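Putative N-acetylmuramoyl-L-alanine amidase (PDB 3CZX) probably hydrolyses, as a zinc-dependent amidase, the bond between N-acetylmuramoyl and L-amino acid residues in cell-wall glycopeptides. Local coordinates at residues Cys7-His12 with Ala74-Thr79; His78-Ala83 with Val143-Phe148; Thr88-Leu93 with Thr113-Arg118. All coordinates share one frame; numbering follows the deposited sequence.

Contact 1: residues Cys7-His12 with Ala74-Thr79; sequences CLTAGH and AIEFHT. With ZN (zinc ion), chain E.
Leu-8 and Ile-75 lie side by side on one face of a parallel strand pair, pointing the same way, and the methyl CD2 of Leu-8 rests 3.9 Å from CD1 of Ile-75. The same CD2 also touches the Phe-77 ring obliquely, 4.0 Å from CE2 of Phe-77, while Ile-75 CG2 sits over one face of that ring, off its centre. Beneath this apolar patch the backbones run in register, with strand axes 4.6 Å apart, and are linked by hydrogen bonds from Ile-75 N to Cys-7 O, Thr-9 N to Ile-75 O, Phe-77 N to Thr-9 O and Gly-11 N to Phe-77 O.

The other face turns polar at Thr-9 and Glu-76. OG1 of Thr-9 donates to the anti lone pair of Glu-76 OE2 at 2.8 Å. Glu-76 OE1 uses its own anti lone pair to accept His-78 NE2 at 2.8 Å, nearly in the imidazole plane, so the carboxylate, with the metal, helps to fix the ring's rotation and probably makes ND1 a stronger zinc ligand. Gly-11 CA packs over one face of this ring. Toward the C-terminal side His-78 ND1 and His-12 NE2 each bind zinc at 2.2 Å, their ring planes 73° apart; Glu-26 and two waters complete the site. Metal ligands at the C-terminal side of adjacent parallel strands fit an Amidase_3 zinc hydrolase. Arg-133 forms a salt bridge with Glu-76 OE1. Helix 26-45 covers the Leu-8 and Phe-77 face, Tyr-136 of helix 134-138 packs on the Cys-7 and Glu-76 face, and strands 49-51 and 142-145 flank the pair.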
ATOM      1  N   CYS A   7       0.462   1.291 -19.259  1.00 14.60           N
ATOM      2  CA  CYS A   7       0.656   2.585 -18.605  1.00 13.73           C
ATOM      3  C   CYS A   7      -0.306   2.657 -17.428  1.00 12.88           C
ATOM      4  O   CYS A   7      -1.498   2.419 -17.591  1.00 11.21           O
ATOM      5  CB  CYS A   7       0.397   3.749 -19.577  1.00 14.26           C
ATOM      6  SG  CYS A   7       0.318   5.390 -18.833  1.00 19.53           S
ATOM      7  N   LEU A   8       0.222   2.927 -16.234  1.00 11.20           N
ATOM      8  CA  LEU A   8      -0.601   3.137 -15.061  1.00 10.68           C
ATOM      9  C   LEU A   8      -0.259   4.468 -14.407  1.00 11.06           C
ATOM     10  O   LEU A   8       0.937   4.704 -14.102  1.00 12.55           O
ATOM     11  CB  LEU A   8      -0.348   2.024 -14.041  1.00 11.02           C
ATOM     12  CG  LEU A   8      -0.616   0.577 -14.460  1.00  9.80           C
ATOM     13  CD1 LEU A   8      -0.286  -0.358 -13.321  1.00 12.57           C
ATOM     14  CD2 LEU A   8      -2.079   0.302 -14.930  1.00  8.88           C
ATOM     15  N   THR A   9      -1.264   5.307 -14.166  1.00 11.01           N
ATOM     16  CA  THR A   9      -1.030   6.546 -13.423  1.00 10.33           C
ATOM     17  C   THR A   9      -2.034   6.722 -12.328  1.00 10.86           C
ATOM     18  O   THR A   9      -2.980   5.957 -12.229  1.00 10.27           O
ATOM     19  CB  THR A   9      -1.029   7.741 -14.397  1.00 11.70           C
ATOM     20  OG1 THR A   9      -2.296   7.856 -15.018  1.00 12.41           O
ATOM     21  CG2 THR A   9       0.070   7.509 -15.479  1.00 10.61           C
ATOM     22  N   ALA A  10      -1.788   7.709 -11.455  1.00 12.09           N
ATOM     23  CA  ALA A  10      -2.670   8.012 -10.324  1.00 12.81           C
ATOM     24  C   ALA A  10      -3.228   9.401 -10.525  1.00 14.98           C
ATOM     25  O   ALA A  10      -2.507  10.327 -10.906  1.00 16.54           O
ATOM     26  CB  ALA A  10      -1.905   7.934  -8.948  1.00 12.24           C
ATOM     27  N   GLY A  11      -4.506   9.570 -10.231  1.00 16.10           N
ATOM     28  CA  GLY A  11      -5.095  10.896 -10.236  1.00 17.64           C
ATOM     29  C   GLY A  11      -4.672  11.711  -9.039  1.00 18.60           C
ATOM     30  O   GLY A  11      -4.399  11.181  -7.959  1.00 17.50           O
ATOM     31  N   HIS A  12      -4.641  13.020  -9.248  1.00 19.96           N
ATOM     32  CA  HIS A  12      -4.495  13.998  -8.168  1.00 21.57           C
ATOM     33  C   HIS A  12      -3.114  14.001  -7.508  1.00 22.37           C
ATOM     34  O   HIS A  12      -2.239  13.202  -7.846  1.00 22.07           O
ATOM     35  CB  HIS A  12      -5.610  13.805  -7.141  1.00 21.34           C
ATOM     36  CG  HIS A  12      -6.982  13.793  -7.741  1.00 20.22           C
ATOM     37  ND1 HIS A  12      -7.617  14.941  -8.173  1.00 23.35           N
ATOM     38  CD2 HIS A  12      -7.832  12.773  -8.005  1.00 18.50           C
ATOM     39  CE1 HIS A  12      -8.805  14.628  -8.658  1.00 21.68           C
ATOM     40  NE2 HIS A  12      -8.965  13.320  -8.557  1.00 19.68           N
ATOM     41  N   ALA A  74      -3.755   2.024 -21.088  1.00 15.30           N
ATOM     42  CA  ALA A  74      -3.373   3.095 -20.175  1.00 13.84           C
ATOM     43  C   ALA A  74      -4.519   3.348 -19.215  1.00 12.77           C
ATOM     44  O   ALA A  74      -5.635   3.617 -19.649  1.00 13.46           O
ATOM     45  CB  ALA A  74      -3.043   4.387 -20.915  1.00 14.11           C
ATOM     46  N   ILE A  75      -4.239   3.266 -17.910  1.00 11.08           N
ATOM     47  CA  ILE A  75      -5.243   3.393 -16.863  1.00 11.00           C
ATOM     48  C   ILE A  75      -4.810   4.410 -15.813  1.00 10.38           C
ATOM     49  O   ILE A  75      -3.671   4.311 -15.278  1.00 10.14           O
ATOM     50  CB  ILE A  75      -5.437   2.020 -16.139  1.00 10.21           C
ATOM     51  CG1 ILE A  75      -5.838   0.935 -17.143  1.00 11.60           C
ATOM     52  CG2 ILE A  75      -6.494   2.151 -15.054  1.00  9.66           C
ATOM     53  CD1 ILE A  75      -5.489  -0.495 -16.720  1.00 11.66           C
ATOM     54  N   GLU A  76      -5.655   5.392 -15.542  1.00 10.25           N
ATOM     55  CA  GLU A  76      -5.454   6.303 -14.425  1.00 10.99           C
ATOM     56  C   GLU A  76      -6.475   6.045 -13.328  1.00  9.77           C
ATOM     57  O   GLU A  76      -7.696   6.107 -13.549  1.00 10.46           O
ATOM     58  CB  GLU A  76      -5.524   7.776 -14.862  1.00 10.58           C
ATOM     59  CG  GLU A  76      -5.141   8.673 -13.723  1.00 15.14           C
ATOM     60  CD  GLU A  76      -4.837  10.046 -14.140  1.00 15.12           C
ATOM     61  OE1 GLU A  76      -5.781  10.868 -14.107  1.00 16.51           O
ATOM     62  OE2 GLU A  76      -3.660  10.293 -14.482  1.00 18.39           O
ATOM     63  N   PHE A  77      -5.986   5.754 -12.132  1.00  8.35           N
ATOM     64  CA  PHE A  77      -6.834   5.378 -11.030  1.00  9.71           C
ATOM     65  C   PHE A  77      -7.362   6.623 -10.306  1.00 10.51           C
ATOM     66  O   PHE A  77      -6.610   7.548  -9.994  1.00 11.05           O
ATOM     67  CB  PHE A  77      -6.093   4.452 -10.041  1.00  9.16           C
ATOM     68  CG  PHE A  77      -5.672   3.137 -10.640  1.00  8.67           C
ATOM     69  CD1 PHE A  77      -6.524   2.048 -10.675  1.00  8.62           C
ATOM     70  CD2 PHE A  77      -4.414   2.998 -11.159  1.00  8.57           C
ATOM     71  CE1 PHE A  77      -6.091   0.836 -11.228  1.00  9.67           C
ATOM     72  CE2 PHE A  77      -3.971   1.785 -11.745  1.00  8.81           C
ATOM     73  CZ  PHE A  77      -4.822   0.732 -11.776  1.00 10.15           C
ATOM     74  N   HIS A  78      -8.658   6.605 -10.099  1.00 10.51           N
ATOM     75  CA  HIS A  78      -9.407   7.642  -9.385  1.00 10.64           C
ATOM     76  C   HIS A  78     -10.414   6.981  -8.465  1.00 11.18           C
ATOM     77  O   HIS A  78     -10.604   5.765  -8.525  1.00 11.20           O
ATOM     78  CB  HIS A  78     -10.206   8.479 -10.372  1.00 11.61           C
ATOM     79  CG  HIS A  78      -9.390   9.467 -11.132  1.00 13.77           C
ATOM     80  ND1 HIS A  78      -9.389  10.814 -10.826  1.00 16.79           N
ATOM     81  CD2 HIS A  78      -8.519   9.310 -12.155  1.00 14.60           C
ATOM     82  CE1 HIS A  78      -8.524  11.436 -11.609  1.00 18.08           C
ATOM     83  NE2 HIS A  78      -7.995  10.551 -12.434  1.00 15.03           N
ATOM     84  N   THR A  79     -11.030   7.781  -7.578  1.00 10.44           N
ATOM     85  CA  THR A  79     -12.231   7.364  -6.872  1.00 11.99           C
ATOM     86  C   THR A  79     -13.393   8.261  -7.294  1.00 13.76           C
ATOM     87  O   THR A  79     -13.192   9.485  -7.531  1.00 15.81           O
ATOM     88  CB  THR A  79     -12.104   7.430  -5.327  1.00 12.15           C
ATOM     89  OG1 THR A  79     -11.833   8.771  -4.927  1.00 12.01           O
ATOM     90  CG2 THR A  79     -10.974   6.606  -4.848  1.00 12.25           C
TER
HETATM   91 ZN    ZN E 301     -10.524  12.029  -9.397  1.00 27.36          ZN
HETATM   92  O   HOH W   1     -12.495  11.170  -9.898  1.00 20.57           O
HETATM   93  O   HOH W   2     -11.344  13.687 -10.756  1.00 25.14           O

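Contact 2: residues His78-Ala83 with Val143-Phe148. With ZN (zinc ion), chain E.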
ATOM      1  N   HIS A  78      -8.658   6.605 -10.099  1.00 10.51           N
ATOM      2  CA  HIS A  78      -9.407   7.642  -9.385  1.00 10.64           C
ATOM      3  C   HIS A  78     -10.414   6.981  -8.465  1.00 11.18           C
ATOM      4  O   HIS A  78     -10.604   5.765  -8.525  1.00 11.20           O
ATOM      5  CB  HIS A  78     -10.206   8.479 -10.372  1.00 11.61           C
ATOM      6  CG  HIS A  78      -9.390   9.467 -11.132  1.00 13.77           C
ATOM      7  ND1 HIS A  78      -9.389  10.814 -10.826  1.00 16.79           N
ATOM      8  CD2 HIS A  78      -8.519   9.310 -12.155  1.00 14.60           C
ATOM      9  CE1 HIS A  78      -8.524  11.436 -11.609  1.00 18.08           C
ATOM     10  NE2 HIS A  78      -7.995  10.551 -12.434  1.00 15.03           N
ATOM     11  N   THR A  79     -11.030   7.781  -7.578  1.00 10.44           N
ATOM     12  CA  THR A  79     -12.231   7.364  -6.872  1.00 11.99           C
ATOM     13  C   THR A  79     -13.393   8.261  -7.294  1.00 13.76           C
ATOM     14  O   THR A  79     -13.192   9.485  -7.531  1.00 15.81           O
ATOM     15  CB  THR A  79     -12.104   7.430  -5.327  1.00 12.15           C
ATOM     16  OG1 THR A  79     -11.833   8.771  -4.927  1.00 12.01           O
ATOM     17  CG2 THR A  79     -10.974   6.606  -4.848  1.00 12.25           C
ATOM     18  N   ASN A  80     -14.578   7.666  -7.381  1.00 14.04           N
ATOM     19  CA  ASN A  80     -15.796   8.409  -7.609  1.00 14.97           C
ATOM     20  C   ASN A  80     -16.204   9.108  -6.315  1.00 15.24           C
ATOM     21  O   ASN A  80     -15.613   8.881  -5.268  1.00 13.52           O
ATOM     22  CB  ASN A  80     -16.895   7.508  -8.169  1.00 13.90           C
ATOM     23  CG  ASN A  80     -17.717   8.202  -9.236  1.00 17.46           C
ATOM     24  OD1 ASN A  80     -17.966   9.422  -9.150  1.00 16.55           O
ATOM     25  ND2 ASN A  80     -18.134   7.443 -10.254  1.00 18.08           N
ATOM     26  N   ALA A  81     -17.151  10.028  -6.406  1.00 15.48           N
ATOM     27  CA  ALA A  81     -17.641  10.747  -5.248  1.00 16.11           C
ATOM     28  C   ALA A  81     -19.018  11.324  -5.588  1.00 17.59           C
ATOM     29  O   ALA A  81     -19.237  11.764  -6.711  1.00 18.01           O
ATOM     30  CB  ALA A  81     -16.696  11.876  -4.881  1.00 15.30           C
ATOM     31  N   ALA A  82     -19.904  11.338  -4.607  1.00 18.26           N
ATOM     32  CA  ALA A  82     -21.217  11.979  -4.709  1.00 18.58           C
ATOM     33  C   ALA A  82     -21.589  12.581  -3.362  1.00 20.23           C
ATOM     34  O   ALA A  82     -21.140  12.118  -2.294  1.00 19.95           O
ATOM     35  CB  ALA A  82     -22.268  10.995  -5.128  1.00 18.94           C
ATOM     36  N   ALA A  83     -22.415  13.629  -3.414  1.00 20.94           N
ATOM     37  CA  ALA A  83     -23.015  14.154  -2.189  1.00 21.78           C
ATOM     38  C   ALA A  83     -23.911  13.076  -1.556  1.00 21.80           C
ATOM     39  O   ALA A  83     -24.029  12.988  -0.331  1.00 22.94           O
ATOM     40  CB  ALA A  83     -23.794  15.434  -2.490  1.00 22.32           C
ATOM     41  N   VAL A 143     -10.032   6.251 -17.482  1.00 11.92           N
ATOM     42  CA  VAL A 143     -10.181   6.812 -16.137  1.00 11.72           C
ATOM     43  C   VAL A 143     -10.992   5.805 -15.358  1.00 11.25           C
ATOM     44  O   VAL A 143     -12.201   5.676 -15.561  1.00 11.47           O
ATOM     45  CB  VAL A 143     -10.866   8.201 -16.179  1.00 12.90           C
ATOM     46  CG1 VAL A 143     -11.231   8.710 -14.758  1.00 14.95           C
ATOM     47  CG2 VAL A 143      -9.982   9.178 -16.918  1.00 12.82           C
ATOM     48  N   PHE A 144     -10.311   5.068 -14.467  1.00 10.70           N
ATOM     49  CA  PHE A 144     -10.946   3.969 -13.724  1.00 10.59           C
ATOM     50  C   PHE A 144     -11.330   4.418 -12.331  1.00 10.88           C
ATOM     51  O   PHE A 144     -10.460   4.847 -11.570  1.00 10.76           O
ATOM     52  CB  PHE A 144      -9.987   2.754 -13.683  1.00  9.96           C
ATOM     53  CG  PHE A 144     -10.591   1.474 -13.160  1.00 11.16           C
ATOM     54  CD1 PHE A 144     -11.920   1.175 -13.328  1.00 10.30           C
ATOM     55  CD2 PHE A 144      -9.784   0.533 -12.533  1.00 11.80           C
ATOM     56  CE1 PHE A 144     -12.452  -0.036 -12.868  1.00 11.13           C
ATOM     57  CE2 PHE A 144     -10.311  -0.642 -12.089  1.00 12.98           C
ATOM     58  CZ  PHE A 144     -11.629  -0.934 -12.238  1.00 11.88           C
ATOM     59  N   GLU A 145     -12.618   4.294 -12.024  1.00 11.14           N
ATOM     60  CA  GLU A 145     -13.186   4.650 -10.731  1.00 12.14           C
ATOM     61  C   GLU A 145     -13.858   3.436 -10.129  1.00 10.26           C
ATOM     62  O   GLU A 145     -15.062   3.244 -10.220  1.00 10.17           O
ATOM     63  CB  GLU A 145     -14.173   5.798 -10.894  1.00 12.77           C
ATOM     64  CG  GLU A 145     -13.536   7.029 -11.484  1.00 16.17           C
ATOM     65  CD  GLU A 145     -14.479   8.191 -11.507  1.00 19.30           C
ATOM     66  OE1 GLU A 145     -14.667   8.843 -10.471  1.00 29.93           O
ATOM     67  OE2 GLU A 145     -15.043   8.439 -12.566  1.00 29.21           O
ATOM     68  N   PRO A 146     -13.071   2.598  -9.475  1.00  9.49           N
ATOM     69  CA  PRO A 146     -13.658   1.369  -8.931  1.00  9.81           C
ATOM     70  C   PRO A 146     -14.712   1.554  -7.833  1.00  9.40           C
ATOM     71  O   PRO A 146     -15.538   0.662  -7.673  1.00 10.34           O
ATOM     72  CB  PRO A 146     -12.455   0.607  -8.386  1.00 10.32           C
ATOM     73  CG  PRO A 146     -11.285   1.287  -8.797  1.00 11.66           C
ATOM     74  CD  PRO A 146     -11.617   2.660  -9.308  1.00 10.79           C
ATOM     75  N   PHE A 147     -14.682   2.657  -7.093  1.00  9.86           N
ATOM     76  CA  PHE A 147     -15.664   2.859  -6.022  1.00  9.87           C
ATOM     77  C   PHE A 147     -15.786   4.343  -5.674  1.00 10.29           C
ATOM     78  O   PHE A 147     -14.955   5.130  -6.077  1.00  9.40           O
ATOM     79  CB  PHE A 147     -15.317   2.032  -4.758  1.00 10.34           C
ATOM     80  CG  PHE A 147     -14.071   2.496  -4.060  1.00 10.11           C
ATOM     81  CD1 PHE A 147     -14.118   3.362  -2.997  1.00 13.33           C
ATOM     82  CD2 PHE A 147     -12.834   2.097  -4.514  1.00 11.06           C
ATOM     83  CE1 PHE A 147     -12.944   3.810  -2.385  1.00 13.37           C
ATOM     84  CE2 PHE A 147     -11.666   2.507  -3.896  1.00 13.64           C
ATOM     85  CZ  PHE A 147     -11.731   3.392  -2.851  1.00 13.72           C
ATOM     86  N   PHE A 148     -16.833   4.637  -4.913  1.00 10.75           N
ATOM     87  CA  PHE A 148     -17.115   5.978  -4.436  1.00 10.66           C
ATOM     88  C   PHE A 148     -16.461   6.120  -3.077  1.00 11.10           C
ATOM     89  O   PHE A 148     -16.831   5.421  -2.133  1.00 12.05           O
ATOM     90  CB  PHE A 148     -18.624   6.170  -4.284  1.00 11.63           C
ATOM     91  CG  PHE A 148     -19.353   6.419  -5.570  1.00 12.86           C
ATOM     92  CD1 PHE A 148     -19.879   7.667  -5.854  1.00 14.43           C
ATOM     93  CD2 PHE A 148     -19.515   5.396  -6.496  1.00 13.83           C
ATOM     94  CE1 PHE A 148     -20.536   7.887  -7.049  1.00 15.29           C
ATOM     95  CE2 PHE A 148     -20.174   5.625  -7.698  1.00 13.84           C
ATOM     96  CZ  PHE A 148     -20.689   6.873  -7.957  1.00 12.68           C
TER
HETATM   97 ZN    ZN E 301     -10.524  12.029  -9.397  1.00 27.36          ZN
HETATM   98  O   HOH W   1     -12.495  11.170  -9.898  1.00 20.57           O
HETATM   99  O   HOH W   3     -17.395   4.645  -9.722  1.00 14.97           O
HETATM  100  O   HOH W   2     -11.344  13.687 -10.756  1.00 25.14           O
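Asn-80 lies flat on the ring of Phe-148: its CB stands over the ring centre, 3.5 Å from the centroid and almost on the normal, and its amide plane is tilted by only 5° from the ring. The amide continues across the ring toward CZ, which ND2 approaches to 3.5 Å. Its other side faces the carboxylate of Glu-145, whose OE1 comes within 3.1 Å of Asn-80 CA. Ala-82 adds its methyl near CE1 of Phe-148.

Two backbone hydrogen bonds hold the segments together. His-78 N meets Phe-144 O nearly along the C=O axis at 2.9 Å, and Asn-80 N reaches Phe-147 O from above the carbonyl plane at the same length. The first belongs to the parallel pairing of strands 73-77 and 142-145; farther along, after Pro-146, a single bridge between Asn-80 and Phe-148 joins the two segments again. The loop carrying a zinc ligand is thereby tied to the neighbouring strand 142-145 at the C-terminal ends of the parallel strands.

Farther out, a water bridges Asn-80 ND2 and Glu-145 O, while OD1 accepts Ala-81 N on a lone pair at 2.9 Å, and together they hold the amide's orientation. The extended Glu-145 chain passes His-78, CG lying 3.8 Å from its CB, and Val-143 CG1 touches the imidazole at CD2. One zinc-bound water donates to Thr-79 O. Thr-79 CG2, alongside the Phe-147 side chain, contacts its CZ, and the Phe-147 ring stacks on Phe-158; Leu-29 of helix 26-45 touches both Thr-79 and Phe-147.

Contact 3: residues Thr88-Leu93 with Thr113-Arg118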
ATOM      1  N   THR A  88     -23.079   4.196  -5.257  1.00 13.83           N
ATOM      2  CA  THR A  88     -22.171   3.061  -5.238  1.00 14.06           C
ATOM      3  C   THR A  88     -21.937   2.524  -6.645  1.00 13.07           C
ATOM      4  O   THR A  88     -22.783   2.683  -7.522  1.00 13.94           O
ATOM      5  CB  THR A  88     -22.716   1.928  -4.350  1.00 13.33           C
ATOM      6  OG1 THR A  88     -21.742   0.869  -4.210  1.00 13.66           O
ATOM      7  CG2 THR A  88     -24.037   1.352  -4.882  1.00 13.70           C
ATOM      8  N   GLY A  89     -20.781   1.896  -6.847  1.00 13.12           N
ATOM      9  CA  GLY A  89     -20.554   1.057  -8.029  1.00 12.05           C
ATOM     10  C   GLY A  89     -19.269   1.436  -8.738  1.00 11.93           C
ATOM     11  O   GLY A  89     -18.624   2.424  -8.405  1.00 11.41           O
ATOM     12  N   ILE A  90     -18.989   0.664  -9.786  1.00 11.18           N
ATOM     13  CA  ILE A  90     -17.752   0.661 -10.528  1.00 11.60           C
ATOM     14  C   ILE A  90     -17.963   1.224 -11.903  1.00 11.65           C
ATOM     15  O   ILE A  90     -18.871   0.807 -12.608  1.00 11.50           O
ATOM     16  CB  ILE A  90     -17.305  -0.810 -10.755  1.00 11.34           C
ATOM     17  CG1 ILE A  90     -16.999  -1.514  -9.427  1.00 11.27           C
ATOM     18  CG2 ILE A  90     -16.103  -0.878 -11.727  1.00 10.92           C
ATOM     19  CD1 ILE A  90     -17.084  -3.043  -9.535  1.00 11.84           C
ATOM     20  N   GLU A  91     -17.076   2.116 -12.311  1.00 12.53           N
ATOM     21  CA  GLU A  91     -17.086   2.540 -13.687  1.00 13.96           C
ATOM     22  C   GLU A  91     -15.723   2.969 -14.179  1.00 13.12           C
ATOM     23  O   GLU A  91     -14.825   3.328 -13.410  1.00 12.13           O
ATOM     24  CB  GLU A  91     -18.132   3.610 -13.918  1.00 14.33           C
ATOM     25  CG  GLU A  91     -17.916   4.919 -13.228  1.00 17.54           C
ATOM     26  CD  GLU A  91     -19.087   5.906 -13.443  1.00 18.10           C
ATOM     27  OE1 GLU A  91     -20.266   5.510 -13.416  1.00 19.74           O
ATOM     28  OE2 GLU A  91     -18.796   7.079 -13.674  1.00 23.13           O
ATOM     29  N   ALA A  92     -15.598   2.925 -15.498  1.00 12.59           N
ATOM     30  CA  ALA A  92     -14.363   3.290 -16.192  1.00 12.55           C
ATOM     31  C   ALA A  92     -14.782   4.056 -17.427  1.00 13.67           C
ATOM     32  O   ALA A  92     -15.641   3.570 -18.187  1.00 14.76           O
ATOM     33  CB  ALA A  92     -13.597   2.049 -16.578  1.00 12.93           C
ATOM     34  N   LEU A  93     -14.202   5.244 -17.589  1.00 14.00           N
ATOM     35  CA  LEU A  93     -14.546   6.181 -18.640  1.00 13.72           C
ATOM     36  C   LEU A  93     -13.479   6.104 -19.697  1.00 12.84           C
ATOM     37  O   LEU A  93     -12.317   6.268 -19.384  1.00 11.78           O
ATOM     38  CB  LEU A  93     -14.560   7.606 -18.072  1.00 14.51           C
ATOM     39  CG  LEU A  93     -14.881   8.747 -19.000  1.00 16.47           C
ATOM     40  CD1 LEU A  93     -16.397   8.681 -19.299  1.00 17.66           C
ATOM     41  CD2 LEU A  93     -14.448  10.155 -18.383  1.00 17.15           C
ATOM     42  N   THR A 113     -15.594  -7.965  -4.910  1.00  9.70           N
ATOM     43  CA  THR A 113     -16.272  -7.027  -3.986  1.00  9.96           C
ATOM     44  C   THR A 113     -17.783  -7.119  -3.885  1.00  9.64           C
ATOM     45  O   THR A 113     -18.340  -6.641  -2.920  1.00 11.46           O
ATOM     46  CB  THR A 113     -15.958  -5.579  -4.359  1.00 10.16           C
ATOM     47  OG1 THR A 113     -16.419  -5.350  -5.700  1.00  9.79           O
ATOM     48  CG2 THR A 113     -14.457  -5.310  -4.284  1.00 11.05           C
ATOM     49  N   GLY A 114     -18.434  -7.667  -4.895  1.00 10.13           N
ATOM     50  CA  GLY A 114     -19.893  -7.604  -4.971  1.00 10.05           C
ATOM     51  C   GLY A 114     -20.411  -6.203  -5.285  1.00 10.96           C
ATOM     52  O   GLY A 114     -21.594  -5.935  -5.164  1.00 12.09           O
ATOM     53  N   TRP A 115     -19.520  -5.286  -5.712  1.00 10.00           N
ATOM     54  CA  TRP A 115     -19.936  -3.946  -6.112  1.00 10.54           C
ATOM     55  C   TRP A 115     -20.634  -4.015  -7.478  1.00 12.42           C
ATOM     56  O   TRP A 115     -20.293  -4.848  -8.330  1.00 13.56           O
ATOM     57  CB  TRP A 115     -18.715  -3.030  -6.242  1.00 10.87           C
ATOM     58  CG  TRP A 115     -18.042  -2.704  -4.931  1.00  9.66           C
ATOM     59  CD1 TRP A 115     -18.580  -2.783  -3.673  1.00 10.29           C
ATOM     60  CD2 TRP A 115     -16.694  -2.247  -4.760  1.00  7.93           C
ATOM     61  NE1 TRP A 115     -17.631  -2.418  -2.723  1.00 10.00           N
ATOM     62  CE2 TRP A 115     -16.475  -2.060  -3.364  1.00 10.00           C
ATOM     63  CE3 TRP A 115     -15.652  -1.999  -5.632  1.00  9.75           C
ATOM     64  CZ2 TRP A 115     -15.247  -1.637  -2.841  1.00  8.47           C
ATOM     65  CZ3 TRP A 115     -14.421  -1.551  -5.100  1.00 10.15           C
ATOM     66  CH2 TRP A 115     -14.247  -1.371  -3.711  1.00  8.86           C
ATOM     67  N   LYS A 116     -21.569  -3.094  -7.662  1.00 13.64           N
ATOM     68  CA  LYS A 116     -22.354  -3.025  -8.889  1.00 14.67           C
ATOM     69  C   LYS A 116     -21.513  -2.454 -10.038  1.00 11.91           C
ATOM     70  O   LYS A 116     -20.829  -1.482  -9.839  1.00 12.64           O
ATOM     71  CB  LYS A 116     -23.558  -2.113  -8.632  1.00 15.77           C
ATOM     72  CG  LYS A 116     -24.579  -2.097  -9.779  1.00 17.87           C
ATOM     73  CD  LYS A 116     -25.484  -0.881  -9.727  1.00 20.92           C
ATOM     74  CE  LYS A 116     -26.374  -0.821 -10.994  1.00 25.23           C
ATOM     75  NZ  LYS A 116     -27.447  -1.865 -10.997  1.00 29.82           N
ATOM     76  N   LEU A 117     -21.598  -3.069 -11.212  1.00 12.36           N
ATOM     77  CA  LEU A 117     -21.034  -2.505 -12.452  1.00 12.13           C
ATOM     78  C   LEU A 117     -22.026  -1.462 -13.011  1.00 12.39           C
ATOM     79  O   LEU A 117     -23.174  -1.809 -13.361  1.00 13.14           O
ATOM     80  CB  LEU A 117     -20.817  -3.595 -13.500  1.00 12.34           C
ATOM     81  CG  LEU A 117     -19.681  -4.581 -13.293  1.00 14.20           C
ATOM     82  CD1 LEU A 117     -19.816  -5.759 -14.248  1.00 13.71           C
ATOM     83  CD2 LEU A 117     -18.383  -3.791 -13.453  1.00 13.95           C
ATOM     84  N   ARG A 118     -21.585  -0.210 -13.071  1.00 11.44           N
ATOM     85  CA  ARG A 118     -22.342   0.889 -13.644  1.00 12.43           C
ATOM     86  C   ARG A 118     -22.078   0.914 -15.158  1.00 12.06           C
ATOM     87  O   ARG A 118     -21.166   0.298 -15.640  1.00 11.35           O
ATOM     88  CB  ARG A 118     -21.949   2.201 -12.999  1.00 12.68           C
ATOM     89  CG  ARG A 118     -22.172   2.211 -11.472  1.00 13.67           C
ATOM     90  CD  ARG A 118     -21.396   3.312 -10.797  1.00 15.62           C
ATOM     91  NE  ARG A 118     -21.844   4.639 -11.182  1.00 17.01           N
ATOM     92  CZ  ARG A 118     -22.772   5.356 -10.532  1.00 17.54           C
ATOM     93  NH1 ARG A 118     -23.369   4.893  -9.461  1.00 18.56           N
ATOM     94  NH2 ARG A 118     -23.100   6.565 -10.983  1.00 19.20           N
TER
HETATM   95  O   HOH W   4     -22.255  -1.645  -5.401  1.00 18.30           O
HETATM   96  O   HOH W   5     -20.526   8.544 -12.218  1.00 38.71           O
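Arg-118 leaves the backbone with CG anti to the carbonyl carbon (chi1 -59°) and folds back over the segment 88-91. Its CB sits beside the carbonyl oxygen of Ile-90, 3.4 Å away, and CG continues along the Ile-90 backbone, near its N and O. CD then packs 3.5 Å from Gly-89 C; the glycine, at phi 129°, brings its bare backbone directly against the arginine chain. A bend at chi3 (65°) turns the guanidinium so that NE donates to Glu-91 OE1 at 2.9 Å in a salt bridge. NH1 donates a hydrogen bond to Thr-88 O at 3.0 Å. Both acceptors lie at the guanidinium edge, although each is approached from above its own carboxylate or carbonyl plane. NH2 has a weak link through water to Glu-91 OE2.

In the backbone, Ile-90 N hydrogen-bonds to Lys-116 O nearly along the C=O axis, and Arg-118 N returns a bond to Ile-90 O, forming a single bridge, Ile-90 with Leu-117, between the residue just before strand 91-94 and the loop after helix 99-113. Ile-90 puts CD1 on Trp-115 CB at 3.7 Å and CG2 alongside Leu-117 CD2. At the other end a water joins Thr-88 OG1, also hydrogen-bonded to Asp-154, to Lys-116 N. Glu-91 OE1 also pairs with Lys-124, so one carboxylate oxygen serves two cations; this sharing probably keeps Glu-91 ionised and holds the arginine tip in place over a partly buried junction.

Overall arrangement
Contact 1 lies deepest, near the chain centre, and is regular sheet pairing with an apolar face and a zinc-binding end. Contact 2 is also buried but lies farther out; it shares His-78, Thr-79 and the metal with contact 1, yet relies on an irregular bridge and amide-on-ring packing. Contact 3, partly buried and about 16 Å from contact 1 between centres, has no metal and is held at its polar side by a salt bridge. One mixed sheet joins all three: strand 142-145 pairs with 73-77 through Phe-144 N and Glu-76 O, and with antiparallel 91-94 through Glu-145 N and Glu-91 O. Along the chain, contact 3 is nested within the loop that contact 2 closes.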